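Local atomic coordinates of acyl-CoA thioester hydrolase ybgC (Escherichia coli K-12, PDB entry 3GRH), a protein that is a putative outer-membrane thioesterase of the pectinesterase family (carbohydrate esterase family 8) that neither binds pectin nor has pectinesterase activity. Residues A[87-92]-A[96-101]; A[75-80]-A[100-105]. All coordinates share one frame; numbering follows the deposited sequence.

Contact 1 (A[87-92]-A[96-101])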
ATOM      1  N   VAL A  87      11.747 -26.578 -11.876  1.00 22.92           N
ATOM      2  CA  VAL A  87      12.318 -25.350 -11.300  1.00 21.89           C
ATOM      3  C   VAL A  87      13.383 -24.823 -12.250  1.00 21.51           C
ATOM      4  O   VAL A  87      14.236 -25.607 -12.740  1.00 20.40           O
ATOM      5  CB  VAL A  87      12.934 -25.623  -9.906  1.00 21.87           C
ATOM      6  CG1 VAL A  87      13.755 -24.496  -9.438  1.00 22.77           C
ATOM      7  CG2 VAL A  87      11.840 -25.970  -8.888  1.00 21.73           C
ATOM      8  N   THR A  88      13.311 -23.515 -12.526  1.00 20.30           N
ATOM      9  CA  THR A  88      14.304 -22.821 -13.339  1.00 21.00           C
ATOM     10  C   THR A  88      15.302 -22.066 -12.443  1.00 20.10           C
ATOM     11  O   THR A  88      16.460 -21.939 -12.780  1.00 19.83           O
ATOM     12  CB  THR A  88      13.632 -21.862 -14.421  1.00 20.77           C
ATOM     13  OG1 THR A  88      12.821 -20.871 -13.805  1.00 21.02           O
ATOM     14  CG2 THR A  88      12.718 -22.617 -15.348  1.00 23.51           C
ATOM     15  N   HIS A  89      14.850 -21.557 -11.314  1.00 19.42           N
ATOM     16  CA  HIS A  89      15.653 -20.663 -10.486  1.00 18.42           C
ATOM     17  C   HIS A  89      15.398 -20.910  -9.024  1.00 17.65           C
ATOM     18  O   HIS A  89      14.323 -21.336  -8.685  1.00 19.17           O
ATOM     19  CB  HIS A  89      15.221 -19.247 -10.793  1.00 17.87           C
ATOM     20  CG  HIS A  89      15.611 -18.803 -12.158  1.00 17.67           C
ATOM     21  ND1 HIS A  89      14.799 -18.978 -13.259  1.00 20.55           N
ATOM     22  CD2 HIS A  89      16.755 -18.256 -12.608  1.00 18.08           C
ATOM     23  CE1 HIS A  89      15.451 -18.565 -14.331  1.00 17.39           C
ATOM     24  NE2 HIS A  89      16.620 -18.093 -13.963  1.00 17.91           N
ATOM     25  N   THR A  90      16.341 -20.634  -8.157  1.00 17.07           N
ATOM     26  CA  THR A  90      16.165 -20.912  -6.717  1.00 17.32           C
ATOM     27  C   THR A  90      15.929 -19.651  -5.897  1.00 17.90           C
ATOM     28  O   THR A  90      15.682 -19.715  -4.675  1.00 18.86           O
ATOM     29  CB  THR A  90      17.337 -21.687  -6.159  1.00 19.57           C
ATOM     30  OG1 THR A  90      18.531 -20.988  -6.502  1.00 20.74           O
ATOM     31  CG2 THR A  90      17.359 -23.120  -6.784  1.00 19.55           C
ATOM     32  N   THR A  91      16.087 -18.507  -6.526  1.00 14.46           N
ATOM     33  CA  THR A  91      15.750 -17.246  -5.868  1.00 15.58           C
ATOM     34  C   THR A  91      14.856 -16.466  -6.779  1.00 14.31           C
ATOM     35  O   THR A  91      14.870 -16.623  -7.996  1.00 15.47           O
ATOM     36  CB  THR A  91      16.948 -16.322  -5.526  1.00 16.96           C
ATOM     37  OG1 THR A  91      17.527 -15.735  -6.707  1.00 17.94           O
ATOM     38  CG2 THR A  91      17.960 -17.034  -4.748  1.00 17.56           C
ATOM     39  N   ILE A  92      14.062 -15.597  -6.165  1.00 11.63           N
ATOM     40  CA  ILE A  92      13.070 -14.882  -6.936  1.00 11.68           C
ATOM     41  C   ILE A  92      13.725 -13.787  -7.740  1.00 10.97           C
ATOM     42  O   ILE A  92      13.416 -13.588  -8.946  1.00 11.74           O
ATOM     43  CB  ILE A  92      11.966 -14.302  -6.063  1.00 12.34           C
ATOM     44  CG1 ILE A  92      11.278 -15.469  -5.284  1.00 12.46           C
ATOM     45  CG2 ILE A  92      11.056 -13.471  -6.891  1.00 10.55           C
ATOM     46  CD1 ILE A  92      10.308 -15.046  -4.295  1.00 15.48           C
ATOM     47  N   VAL A  96      13.349 -12.957 -11.766  1.00 11.66           N
ATOM     48  CA  VAL A  96      13.028 -11.589 -12.230  1.00 11.81           C
ATOM     49  C   VAL A  96      14.061 -11.083 -13.190  1.00 12.46           C
ATOM     50  O   VAL A  96      13.738 -10.570 -14.218  1.00 13.28           O
ATOM     51  CB  VAL A  96      12.872 -10.607 -11.056  1.00 13.08           C
ATOM     52  CG1 VAL A  96      12.837  -9.142 -11.520  1.00 16.06           C
ATOM     53  CG2 VAL A  96      11.632 -10.956 -10.216  1.00 12.41           C
ATOM     54  N   ASP A  97      15.358 -11.228 -12.851  1.00 12.64           N
ATOM     55  CA  ASP A  97      16.415 -10.873 -13.752  1.00 13.69           C
ATOM     56  C   ASP A  97      16.332 -11.594 -15.070  1.00 13.46           C
ATOM     57  O   ASP A  97      16.488 -10.946 -16.081  1.00 14.87           O
ATOM     58  CB  ASP A  97      17.759 -11.130 -13.096  1.00 13.99           C
ATOM     59  CG  ASP A  97      18.067 -10.230 -11.920  1.00 20.42           C
ATOM     60  OD1 ASP A  97      17.296  -9.318 -11.608  1.00 21.31           O
ATOM     61  OD2 ASP A  97      19.159 -10.409 -11.266  1.00 21.18           O
ATOM     62  N   ALA A  98      16.002 -12.891 -15.069  1.00 13.15           N
ATOM     63  CA  ALA A  98      15.926 -13.607 -16.307  1.00 13.17           C
ATOM     64  C   ALA A  98      14.782 -13.106 -17.169  1.00 14.29           C
ATOM     65  O   ALA A  98      14.864 -13.199 -18.399  1.00 14.21           O
ATOM     66  CB  ALA A  98      15.757 -15.121 -16.075  1.00 14.77           C
ATOM     67  N   ALA A  99      13.719 -12.641 -16.526  1.00 13.57           N
ATOM     68  CA  ALA A  99      12.600 -12.066 -17.250  1.00 13.28           C
ATOM     69  C   ALA A  99      12.984 -10.729 -17.862  1.00 13.94           C
ATOM     70  O   ALA A  99      12.689 -10.420 -19.025  1.00 15.55           O
ATOM     71  CB  ALA A  99      11.391 -11.885 -16.306  1.00 13.53           C
ATOM     72  N   ILE A 100      13.632  -9.901 -17.079  1.00 13.60           N
ATOM     73  CA  ILE A 100      13.989  -8.539 -17.500  1.00 14.45           C
ATOM     74  C   ILE A 100      14.996  -8.516 -18.644  1.00 15.06           C
ATOM     75  O   ILE A 100      14.826  -7.736 -19.575  1.00 15.76           O
ATOM     76  CB  ILE A 100      14.533  -7.718 -16.339  1.00 15.22           C
ATOM     77  CG1 ILE A 100      13.482  -7.526 -15.284  1.00 18.05           C
ATOM     78  CG2 ILE A 100      15.047  -6.323 -16.857  1.00 17.59           C
ATOM     79  CD1 ILE A 100      12.301  -6.718 -15.696  1.00 21.54           C
ATOM     80  N   ILE A 101      15.969  -9.394 -18.606  1.00 14.55           N
ATOM     81  CA  ILE A 101      17.033  -9.399 -19.663  1.00 15.26           C
ATOM     82  C   ILE A 101      16.454  -9.672 -21.040  1.00 15.56           C
ATOM     83  O   ILE A 101      17.123  -9.402 -22.044  1.00 17.47           O
ATOM     84  CB  ILE A 101      18.245 -10.264 -19.347  1.00 15.80           C
ATOM     85  CG1 ILE A 101      17.901 -11.725 -19.127  1.00 15.08           C
ATOM     86  CG2 ILE A 101      18.950  -9.691 -18.072  1.00 16.58           C
ATOM     87  CD1 ILE A 101      19.108 -12.733 -19.178  1.00 18.19           C
TER

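Contact 2 (A[75-80]-A[100-105])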
ATOM      1  N   PRO A  75       4.045 -21.423 -16.950  1.00 20.39           N
ATOM      2  CA  PRO A  75       4.789 -20.189 -16.707  1.00 17.84           C
ATOM      3  C   PRO A  75       6.095 -20.060 -17.473  1.00 18.70           C
ATOM      4  O   PRO A  75       6.610 -21.024 -18.013  1.00 19.27           O
ATOM      5  CB  PRO A  75       5.091 -20.262 -15.223  1.00 19.35           C
ATOM      6  CG  PRO A  75       5.040 -21.740 -14.912  1.00 19.94           C
ATOM      7  CD  PRO A  75       4.076 -22.360 -15.822  1.00 20.60           C
ATOM      8  N   ASP A  76       6.610 -18.836 -17.529  1.00 17.68           N
ATOM      9  CA  ASP A  76       7.881 -18.576 -18.175  1.00 18.49           C
ATOM     10  C   ASP A  76       9.040 -19.030 -17.318  1.00 18.14           C
ATOM     11  O   ASP A  76      10.056 -19.501 -17.870  1.00 21.00           O
ATOM     12  CB  ASP A  76       8.027 -17.096 -18.513  1.00 18.46           C
ATOM     13  CG  ASP A  76       7.005 -16.641 -19.536  1.00 21.85           C
ATOM     14  OD1 ASP A  76       7.171 -17.002 -20.716  1.00 27.57           O
ATOM     15  OD2 ASP A  76       6.033 -15.938 -19.203  1.00 18.66           O
ATOM     16  N   PHE A  77       8.897 -18.843 -16.017  1.00 18.73           N
ATOM     17  CA  PHE A  77       9.910 -19.194 -15.037  1.00 17.94           C
ATOM     18  C   PHE A  77       9.252 -19.792 -13.813  1.00 17.44           C
ATOM     19  O   PHE A  77       8.100 -19.513 -13.498  1.00 16.94           O
ATOM     20  CB  PHE A  77      10.672 -17.953 -14.607  1.00 17.88           C
ATOM     21  CG  PHE A  77      11.304 -17.231 -15.741  1.00 17.33           C
ATOM     22  CD1 PHE A  77      12.496 -17.690 -16.253  1.00 20.45           C
ATOM     23  CD2 PHE A  77      10.676 -16.172 -16.359  1.00 20.79           C
ATOM     24  CE1 PHE A  77      13.101 -17.072 -17.362  1.00 21.91           C
ATOM     25  CE2 PHE A  77      11.269 -15.542 -17.431  1.00 21.11           C
ATOM     26  CZ  PHE A  77      12.472 -15.986 -17.933  1.00 20.07           C
ATOM     27  N   VAL A  78      10.001 -20.717 -13.187  1.00 16.49           N
ATOM     28  CA  VAL A  78       9.565 -21.353 -11.961  1.00 15.73           C
ATOM     29  C   VAL A  78      10.622 -21.271 -10.877  1.00 14.96           C
ATOM     30  O   VAL A  78      11.722 -21.782 -11.082  1.00 16.82           O
ATOM     31  CB  VAL A  78       9.221 -22.814 -12.134  1.00 17.23           C
ATOM     32  CG1 VAL A  78       8.671 -23.327 -10.824  1.00 17.99           C
ATOM     33  CG2 VAL A  78       8.171 -22.992 -13.252  1.00 15.74           C
ATOM     34  N   VAL A  79      10.268 -20.727  -9.711  1.00 13.92           N
ATOM     35  CA  VAL A  79      11.189 -20.591  -8.603  1.00 15.56           C
ATOM     36  C   VAL A  79      10.816 -21.643  -7.603  1.00 15.15           C
ATOM     37  O   VAL A  79       9.620 -21.840  -7.285  1.00 15.39           O
ATOM     38  CB  VAL A  79      11.096 -19.189  -7.979  1.00 14.83           C
ATOM     39  CG1 VAL A  79      12.049 -19.093  -6.841  1.00 15.56           C
ATOM     40  CG2 VAL A  79      11.368 -18.064  -8.977  1.00 17.90           C
ATOM     41  N   GLY A  80      11.814 -22.361  -7.087  1.00 15.67           N
ATOM     42  CA  GLY A  80      11.538 -23.452  -6.209  1.00 18.02           C
ATOM     43  C   GLY A  80      12.806 -23.963  -5.610  1.00 19.84           C
ATOM     44  O   GLY A  80      13.886 -23.442  -5.876  1.00 20.08           O
ATOM     45  N   ILE A 100      13.632  -9.901 -17.079  1.00 13.60           N
ATOM     46  CA  ILE A 100      13.989  -8.539 -17.500  1.00 14.45           C
ATOM     47  C   ILE A 100      14.996  -8.516 -18.644  1.00 15.06           C
ATOM     48  O   ILE A 100      14.826  -7.736 -19.575  1.00 15.76           O
ATOM     49  CB  ILE A 100      14.533  -7.718 -16.339  1.00 15.22           C
ATOM     50  CG1 ILE A 100      13.482  -7.526 -15.284  1.00 18.05           C
ATOM     51  CG2 ILE A 100      15.047  -6.323 -16.857  1.00 17.59           C
ATOM     52  CD1 ILE A 100      12.301  -6.718 -15.696  1.00 21.54           C
ATOM     53  N   ILE A 101      15.969  -9.394 -18.606  1.00 14.55           N
ATOM     54  CA  ILE A 101      17.033  -9.399 -19.663  1.00 15.26           C
ATOM     55  C   ILE A 101      16.454  -9.672 -21.040  1.00 15.56           C
ATOM     56  O   ILE A 101      17.123  -9.402 -22.044  1.00 17.47           O
ATOM     57  CB  ILE A 101      18.245 -10.264 -19.347  1.00 15.80           C
ATOM     58  CG1 ILE A 101      17.901 -11.725 -19.127  1.00 15.08           C
ATOM     59  CG2 ILE A 101      18.950  -9.691 -18.072  1.00 16.58           C
ATOM     60  CD1 ILE A 101      19.108 -12.733 -19.178  1.00 18.19           C
ATOM     61  N   LYS A 102      15.275 -10.257 -21.144  1.00 15.20           N
ATOM     62  CA  LYS A 102      14.684 -10.522 -22.466  1.00 16.43           C
ATOM     63  C   LYS A 102      14.299  -9.259 -23.242  1.00 17.68           C
ATOM     64  O   LYS A 102      14.140  -9.302 -24.454  1.00 19.14           O
ATOM     65  CB  LYS A 102      13.449 -11.387 -22.321  1.00 17.37           C
ATOM     66  CG  LYS A 102      13.707 -12.806 -21.900  1.00 18.47           C
ATOM     67  CD  LYS A 102      12.441 -13.537 -22.151  1.00 22.28           C
ATOM     68  CE  LYS A 102      12.351 -14.886 -21.483  1.00 26.03           C
ATOM     69  NZ  LYS A 102      10.901 -15.314 -21.616  1.00 25.71           N
ATOM     70  N   ARG A 103      14.089  -8.160 -22.519  1.00 18.87           N
ATOM     71  CA  ARG A 103      13.725  -6.858 -23.103  1.00 19.05           C
ATOM     72  C   ARG A 103      12.499  -6.932 -23.946  1.00 18.83           C
ATOM     73  O   ARG A 103      12.430  -6.338 -25.018  1.00 20.47           O
ATOM     74  CB  ARG A 103      14.874  -6.234 -23.882  1.00 20.65           C
ATOM     75  CG  ARG A 103      16.184  -6.478 -23.255  1.00 23.65           C
ATOM     76  CD  ARG A 103      16.434  -5.677 -22.027  1.00 28.90           C
ATOM     77  NE  ARG A 103      17.708  -6.106 -21.433  1.00 32.10           N
ATOM     78  CZ  ARG A 103      18.150  -5.765 -20.226  1.00 30.82           C
ATOM     79  NH1 ARG A 103      17.457  -4.940 -19.457  1.00 29.00           N
ATOM     80  NH2 ARG A 103      19.315  -6.251 -19.790  1.00 30.77           N
ATOM     81  N   THR A 104      11.508  -7.644 -23.441  1.00 18.34           N
ATOM     82  CA  THR A 104      10.281  -7.848 -24.191  1.00 18.37           C
ATOM     83  C   THR A 104       9.108  -7.018 -23.673  1.00 16.89           C
ATOM     84  O   THR A 104       9.059  -6.694 -22.500  1.00 17.05           O
ATOM     85  CB  THR A 104       9.823  -9.317 -24.148  1.00 19.53           C
ATOM     86  OG1 THR A 104       8.667  -9.487 -25.004  1.00 20.50           O
ATOM     87  CG2 THR A 104       9.543  -9.792 -22.760  1.00 20.84           C
ATOM     88  N   ASN A 105       8.196  -6.704 -24.579  1.00 17.37           N
ATOM     89  CA  ASN A 105       6.932  -5.982 -24.280  1.00 18.09           C
ATOM     90  C   ASN A 105       5.843  -6.924 -23.779  1.00 17.70           C
ATOM     91  O   ASN A 105       4.816  -6.482 -23.176  1.00 17.36           O
ATOM     92  CB  ASN A 105       6.378  -5.306 -25.557  1.00 21.13           C
ATOM     93  CG  ASN A 105       7.206  -4.152 -26.028  1.00 26.45           C
ATOM     94  OD1 ASN A 105       7.941  -3.528 -25.259  1.00 32.90           O
ATOM     95  ND2 ASN A 105       7.078  -3.835 -27.319  1.00 32.00           N
TER

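Contact 1 (A[87-92]-A[96-101])
The imidazole of H89 meets the methyl group of A98, a small van der Waals contact where the loop before helix 92-100 passes that helix. The methyl CB of A98 lies 3.7 Å from NE2 of H89 and 3.9 Å from CE1 of the same ring, so it touches the side of the imidazole remote from the backbone and approaches the ring at a slant. Two torsions place the ring here: CG sits beside the backbone N and anti to the carbonyl carbon (chi1 -69°), while a chi2 of 90° sets the ring plane across the CA-CB-CG plane. ND1 of H89 is joined to OG1 of T88 by a 2.8 Å hydrogen bond, which limits rotation of the imidazole.

The second link is a helical backbone bond, a worked case of how a helix starts. V96 N donates to I92 O over 2.9 Å, almost straight at 173° and close to the C=O axis of the acceptor. Beside this bond, the CG2 methyl of V96 lies next to the acceptor carbonyl, 3.4 Å from I92 O. T91 is the N-cap, its OG1 accepting from the backbone N of A94, an amide of the first turn.

Apolar packing is limited to the two CG2 methyls of I92 and V96, which meet loosely at 4.2 Å.

H89 also touches A94 and A95 of the helix. At this end of the beta-helix, side chains of helix 92-100 pack on neighbouring strands: I92 reaches V79 of strand 77-79 and L132 of strand 130-134, and A98 rests on F77 of strand 77-79.

Contact 2 (A[75-80]-A[100-105])
F77 and K102 reach toward each other from opposite directions, the phenyl ring from a strand and the lysine from the turn that follows helix 92-100. CZ at the end of the F77 ring meets CE, the last methylene of K102, at 3.7 Å, with the methylene set obliquely to the ring, and NZ of K102 is 4.1 Å from CZ of F77. The lysine spans the gap because its chain is extended beyond CG, chi2 to chi4 all near 180°.

Strand 77-79 is the outermost strand at one end of a parallel sheet of the right-handed beta-helix characteristic of pectinesterases, and helix 92-100 covers this end; F77 packs on A99 of that helix as well as on K102. The lysine itself stands in a type I turn from I100 to R103, closed by a 3.1 Å bond from R103 N to I100 O, with R103 leaving helical geometry at positive phi.

D76 crosses the lysine at an angle. OD1 of D76 is 4.2 Å from NZ of K102, too far for a salt bridge, though the opposite charges probably attract weakly. Each has a firmer partner on strand 108-112: NZ of K102 bonds to OE1 of Q108, and OD2 of D76 takes the backbone N of Y109.

In the fold
Contacts 1 and 2 have centres about 6 Å apart, some 25 Å from the centre of the chain, at one end of the beta-helix. Along the chain, strand 77-79 comes first, then the loop 87-92, helix 92-100 and the turn that leads to strand 108-112; the two contacts share I100 and I101. They also touch directly: V78 O probably accepts hydrogen bonds from T88 N at 2.8 Å and H89 N at 3.1 Å. The helix and the loop before it thus pack against the outermost strand of the parallel sheet, at one end of the beta-helix, away from the predicted nucleophile D280.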